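Long-range contacts in genome packaging NTPase B204 (Sulfolobus turreted icosahedral virus 2, PDB 4KFU), which probably hydrolyses ATP to drive the packaging of viral DNA into the capsid, as a P-loop NTPase of the FtsK-HerA superfamily: residues S35-D40 and G96-I101; K83-S88 and A129-I134. One frame throughout, in Å; residues are numbered along the deposited sequence. Where two conformers were deposited one is given.

The two contacts illustrate how an alpha/beta core is built, first within the sheet and then by laying helices on it. Both are buried. Contact 1 joins two neighbouring parallel strands, so backbone hydrogen bonds dominate it, and a zinc ligand lies toward its end. Contact 2 brings helix 78-95 against strand 131-137 and has no hydrogen bond between its segments, relying on an aromatic face and aliphatic groups. They share a border: strand 98-102 also pairs with 131-137, with T98 and L100 probably hydrogen-bonded to G132, while S88 of contact 2 packs on I37 of contact 1. Contact 2 thus belongs to the helical layer over the sheet that contact 1 helps to form.

Contact 1: S35-D40 and G96-I101; sequences SYIIDD and GTTVLI. With ZN (zinc ion), chain L.
I37 is gripped through its backbone by V99 and I101, the usual pairing of parallel strands, here in the central sheet of a P-loop NTPase. I37 N donates to V99 O, and I37 O accepts from I101 N at 2.8 Å. V99 N to S35 O and D39 N to I101 O extend the pattern from S35 to D39, the latter bond 2.7 Å long, and the short strand segments run within 13° of parallel. On the face of I37 and L100, L100 CD1 lies 3.4 Å from I37 O and 3.8 Å from I37 CB, while T98 CG2 meets I37 CG1 at 4.0 Å, the two side chains crossing at about a right angle. On the opposite face the I38 and I101 side chains run alongside each other with a common heading, CG1 of I38 at 4.2 Å from CB of I101.

Further out, I101 and Y36 rest on I26 of helix 17-31, which follows the P-loop, and the Y36 ring extends past the strand pair, its OH hydrogen-bonded to F53 O. S35, I37 and T98 meet helix 78-95 on the other face. Strand 68-72 pairs with the far edge of 35-40 through V69 and V71. With CG anti to its backbone N (chi1 176°), D39 joins H41, D73 and H108 around zinc, which its carboxylate chelates through OD1 at 2.4 Å and OD2 at 2.3 Å.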
loop_
_atom_site.group_PDB
_atom_site.type_symbol
_atom_site.label_atom_id
_atom_site.label_comp_id
_atom_site.label_asym_id
_atom_site.label_seq_id
_atom_site.Cartn_x
_atom_site.Cartn_y
_atom_site.Cartn_z
ATOM N N SER A 35 11.327 -0.316 -10.061
ATOM C CA SER A 35 11.890 -0.768 -8.795
ATOM C C SER A 35 10.876 -0.665 -7.655
ATOM O O SER A 35 9.907 0.092 -7.731
ATOM C CB SER A 35 13.131 0.054 -8.440
ATOM O OG SER A 35 12.783 1.396 -8.154
ATOM N N TYR A 36 11.096 -1.440 -6.599
ATOM C CA TYR A 36 10.257 -1.313 -5.417
ATOM C C TYR A 36 11.008 -1.537 -4.111
ATOM O O TYR A 36 12.038 -2.231 -4.061
ATOM C CB TYR A 36 9.008 -2.208 -5.506
ATOM C CG TYR A 36 9.288 -3.687 -5.686
ATOM C CD1 TYR A 36 9.776 -4.460 -4.635
ATOM C CD2 TYR A 36 9.030 -4.320 -6.895
ATOM C CE1 TYR A 36 10.023 -5.811 -4.792
ATOM C CE2 TYR A 36 9.274 -5.670 -7.059
ATOM C CZ TYR A 36 9.772 -6.407 -6.003
ATOM O OH TYR A 36 10.008 -7.756 -6.153
ATOM N N ILE A 37 10.475 -0.918 -3.062
ATOM C CA ILE A 37 10.950 -1.074 -1.699
ATOM C C ILE A 37 9.773 -1.581 -0.872
ATOM O O ILE A 37 8.698 -0.950 -0.862
ATOM C CB ILE A 37 11.411 0.283 -1.117
ATOM C CG1 ILE A 37 12.451 0.938 -2.030
ATOM C CG2 ILE A 37 11.947 0.114 0.298
ATOM C CD1 ILE A 37 12.752 2.382 -1.676
ATOM N N ILE A 38 9.949 -2.712 -0.186
ATOM C CA ILE A 38 8.870 -3.230 0.659
ATOM C C ILE A 38 9.139 -3.051 2.153
ATOM O O ILE A 38 10.119 -3.597 2.694
ATOM C CB ILE A 38 8.606 -4.731 0.392
ATOM C CG1 ILE A 38 8.381 -4.983 -1.104
ATOM C CG2 ILE A 38 7.424 -5.212 1.217
ATOM C CD1 ILE A 38 8.235 -6.469 -1.461
ATOM N N ASP A 39 8.258 -2.300 2.813
ATOM C CA ASP A 39 8.274 -2.122 4.266
ATOM C C ASP A 39 7.446 -3.256 4.866
ATOM O O ASP A 39 6.209 -3.228 4.825
ATOM C CB ASP A 39 7.697 -0.739 4.612
ATOM C CG ASP A 39 7.565 -0.485 6.115
ATOM O OD1 ASP A 39 8.215 -1.167 6.928
ATOM O OD2 ASP A 39 6.787 0.420 6.503
ATOM N N ASP A 40 8.141 -4.258 5.408
ATOM C CA ASP A 40 7.543 -5.539 5.838
ATOM C C ASP A 40 7.488 -5.631 7.369
ATOM O O ASP A 40 8.503 -5.442 8.051
ATOM C CB ASP A 40 8.400 -6.685 5.275
ATOM C CG ASP A 40 7.719 -8.061 5.351
ATOM O OD1 ASP A 40 6.763 -8.255 6.136
ATOM O OD2 ASP A 40 8.171 -8.968 4.621
ATOM N N GLY A 96 15.144 5.866 -10.545
ATOM C CA GLY A 96 13.972 6.460 -11.178
ATOM C C GLY A 96 12.711 6.151 -10.381
ATOM O O GLY A 96 12.797 5.697 -9.237
ATOM N N THR A 97 11.542 6.380 -10.976
ATOM C CA THR A 97 10.278 6.223 -10.245
ATOM C C THR A 97 10.133 4.851 -9.587
ATOM O O THR A 97 10.234 3.811 -10.238
ATOM C CB THR A 97 9.040 6.532 -11.116
ATOM O OG1 THR A 97 9.175 7.839 -11.680
ATOM C CG2 THR A 97 7.771 6.503 -10.263
ATOM N N THR A 98 9.919 4.866 -8.277
ATOM C CA THR A 98 9.913 3.650 -7.471
ATOM C C THR A 98 8.588 3.536 -6.713
ATOM O O THR A 98 8.013 4.546 -6.311
ATOM C CB THR A 98 11.087 3.692 -6.449
ATOM O OG1 THR A 98 12.338 3.693 -7.154
ATOM C CG2 THR A 98 11.049 2.503 -5.490
ATOM N N VAL A 99 8.092 2.315 -6.533
ATOM C CA VAL A 99 6.954 2.103 -5.653
ATOM C C VAL A 99 7.359 1.647 -4.247
ATOM O O VAL A 99 8.031 0.619 -4.075
ATOM C CB VAL A 99 5.965 1.096 -6.250
ATOM C CG1 VAL A 99 4.777 0.967 -5.330
ATOM C CG2 VAL A 99 5.526 1.568 -7.631
ATOM N N LEU A 100 6.965 2.432 -3.246
ATOM C CA LEU A 100 7.136 2.039 -1.852
ATOM C C LEU A 100 5.904 1.234 -1.409
ATOM O O LEU A 100 4.798 1.776 -1.335
ATOM C CB LEU A 100 7.305 3.276 -0.965
ATOM C CG LEU A 100 7.472 3.015 0.534
ATOM C CD1 LEU A 100 8.646 2.036 0.805
ATOM C CD2 LEU A 100 7.646 4.327 1.337
ATOM N N ILE A 101 6.107 -0.051 -1.125
ATOM C CA ILE A 101 5.038 -0.954 -0.715
ATOM C C ILE A 101 5.024 -1.171 0.790
ATOM O O ILE A 101 6.012 -1.619 1.383
ATOM C CB ILE A 101 5.180 -2.328 -1.396
ATOM C CG1 ILE A 101 5.348 -2.158 -2.909
ATOM C CG2 ILE A 101 3.979 -3.223 -1.064
ATOM C CD1 ILE A 101 5.351 -3.479 -3.693
HETATM ZN ZN ZN L . 7.124 -0.032 8.694
#

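Contact 2: K83-S88 and A129-I134; sequences KLWQAS and AGLGLI
The indole of W85 and the isobutyl group of L131 meet in a CH-pi contact, an example of a helix held to a sheet without any hydrogen bond between the two segments. L131 CD1 stands over one face of the ring system, 3.7 Å from the centroid of the W85 six-membered ring and 22° off its normal. Its offset is toward the rim, and CZ3 and CH2 of W85 both lie 3.5 Å from L131 CD1. The two side chains pass alongside with opposed headings. An anti CG (chi1 -179°, relative to the backbone N) starts the W85 indole out from the helix. Its six-membered ring is the part that touches segment 129-134.

Aliphatic packing widens the patch. A129 CB approaches W85 CZ2 obliquely at 4.0 Å, and L133 CD2 comes to W85 CZ3 in a similar oblique way. L131 CD1 also touches CB of S88, one helical turn beyond L84, at 3.8 Å, while the other methyl, L131 CD2, lies 3.7 Å from S88 O.

W85 NE1 and S88 OG find their polar partners elsewhere. S88 OG turns back on its own helix and donates to L84 O at 2.7 Å from 37° above the carbonyl plane, while S88 N reaches that oxygen from the opposite face at 2.8 Å. W85 NE1 bonds E121 OE1 of helix 117-124.

Helix 78-95, part of the beta-alpha-beta crossover from strand 68-72 to 98-102, packs across several strands: L84 and S88 touch I37 of strand 35-40, W85 touches L100 of 98-102, and L84 and A87 back onto I63 of helix 60-65.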
loop_
_atom_site.group_PDB
_atom_site.type_symbol
_atom_site.label_atom_id
_atom_site.label_comp_id
_atom_site.label_asym_id
_atom_site.label_seq_id
_atom_site.Cartn_x
_atom_site.Cartn_y
_atom_site.Cartn_z
ATOM N N LYS A 83 12.873 7.776 8.384
ATOM C CA LYS A 83 14.175 7.348 7.873
ATOM C C LYS A 83 14.002 6.601 6.558
ATOM O O LYS A 83 14.733 6.823 5.598
ATOM C CB LYS A 83 14.844 6.422 8.900
ATOM C CG LYS A 83 16.333 6.249 8.732
ATOM C CD LYS A 83 16.814 4.942 9.376
ATOM C CE LYS A 83 16.152 4.683 10.723
ATOM N NZ LYS A 83 16.653 3.407 11.335
ATOM N N LEU A 84 13.015 5.712 6.514
ATOM C CA LEU A 84 12.735 4.932 5.302
ATOM C C LEU A 84 12.341 5.814 4.128
ATOM O O LEU A 84 12.685 5.522 2.979
ATOM C CB LEU A 84 11.613 3.918 5.582
ATOM C CG LEU A 84 11.044 3.158 4.382
ATOM C CD1 LEU A 84 12.115 2.317 3.711
ATOM C CD2 LEU A 84 9.875 2.269 4.790
ATOM N N TRP A 85 11.589 6.874 4.418
ATOM C CA TRP A 85 11.135 7.787 3.371
ATOM C C TRP A 85 12.308 8.548 2.742
ATOM O O TRP A 85 12.391 8.687 1.513
ATOM C CB TRP A 85 10.076 8.740 3.929
ATOM C CG TRP A 85 9.524 9.714 2.919
ATOM C CD1 TRP A 85 9.749 11.065 2.872
ATOM C CD2 TRP A 85 8.652 9.415 1.818
ATOM N NE1 TRP A 85 9.079 11.618 1.801
ATOM C CE2 TRP A 85 8.402 10.635 1.146
ATOM C CE3 TRP A 85 8.062 8.241 1.341
ATOM C CZ2 TRP A 85 7.585 10.702 0.013
ATOM C CZ3 TRP A 85 7.247 8.321 0.221
ATOM C CH2 TRP A 85 7.024 9.544 -0.432
ATOM N N GLN A 86 13.212 9.040 3.583
ATOM C CA GLN A 86 14.386 9.748 3.095
ATOM C C GLN A 86 15.241 8.829 2.239
ATOM O O GLN A 86 15.737 9.233 1.176
ATOM C CB GLN A 86 15.226 10.282 4.269
ATOM C CG GLN A 86 14.574 11.413 5.058
ATOM C CD GLN A 86 14.240 12.622 4.196
ATOM O OE1 GLN A 86 15.051 13.067 3.369
ATOM N NE2 GLN A 86 13.047 13.172 4.396
ATOM N N ALA A 87 15.417 7.595 2.703
ATOM C CA ALA A 87 16.195 6.600 1.954
ATOM C C ALA A 87 15.483 6.229 0.653
ATOM O O ALA A 87 16.122 5.970 -0.369
ATOM C CB ALA A 87 16.456 5.351 2.808
ATOM N N SER A 88 14.150 6.189 0.688
ATOM C CA SER A 88 13.384 5.864 -0.519
ATOM C C SER A 88 13.520 6.937 -1.591
ATOM O O SER A 88 13.589 6.629 -2.774
ATOM C CB SER A 88 11.895 5.649 -0.182
ATOM O OG SER A 88 11.719 4.533 0.680
ATOM N N ALA A 129 8.517 13.407 -5.444
ATOM C CA ALA A 129 9.531 12.613 -4.759
ATOM C C ALA A 129 9.914 11.394 -5.591
ATOM O O ALA A 129 10.865 10.668 -5.254
ATOM C CB ALA A 129 9.034 12.179 -3.383
ATOM N N GLY A 130 9.166 11.174 -6.670
ATOM C CA GLY A 130 9.376 10.045 -7.560
ATOM C C GLY A 130 8.992 8.720 -6.928
ATOM O O GLY A 130 9.571 7.686 -7.245
ATOM N N LEU A 131 8.020 8.753 -6.020
ATOM C CA LEU A 131 7.611 7.549 -5.312
ATOM C C LEU A 131 6.109 7.288 -5.428
ATOM O O LEU A 131 5.289 8.138 -5.071
ATOM C CB LEU A 131 8.009 7.637 -3.834
ATOM C CG LEU A 131 9.517 7.601 -3.517
ATOM C CD1 LEU A 131 9.783 8.097 -2.123
ATOM C CD2 LEU A 131 10.075 6.189 -3.675
ATOM N N GLY A 132 5.752 6.114 -5.930
ATOM C CA GLY A 132 4.387 5.640 -5.795
ATOM C C GLY A 132 4.257 4.945 -4.452
ATOM O O GLY A 132 5.263 4.634 -3.802
ATOM N N LEU A 133 3.021 4.697 -4.028
ATOM C CA LEU A 133 2.773 4.015 -2.769
ATOM C C LEU A 133 1.739 2.938 -2.982
ATOM O O LEU A 133 0.727 3.158 -3.670
ATOM C CB LEU A 133 2.198 4.975 -1.724
ATOM C CG LEU A 133 2.953 6.061 -0.984
ATOM C CD1 LEU A 133 1.982 6.652 0.019
ATOM C CD2 LEU A 133 4.171 5.493 -0.259
ATOM N N ILE A 134 1.994 1.773 -2.399
ATOM C CA ILE A 134 0.935 0.784 -2.216
ATOM C C ILE A 134 0.757 0.582 -0.728
ATOM O O ILE A 134 1.703 0.204 -0.025
ATOM C CB ILE A 134 1.248 -0.544 -2.893
ATOM C CG1 ILE A 134 1.398 -0.324 -4.397
ATOM C CG2 ILE A 134 0.097 -1.527 -2.644
ATOM C CD1 ILE A 134 1.844 -1.523 -5.162
#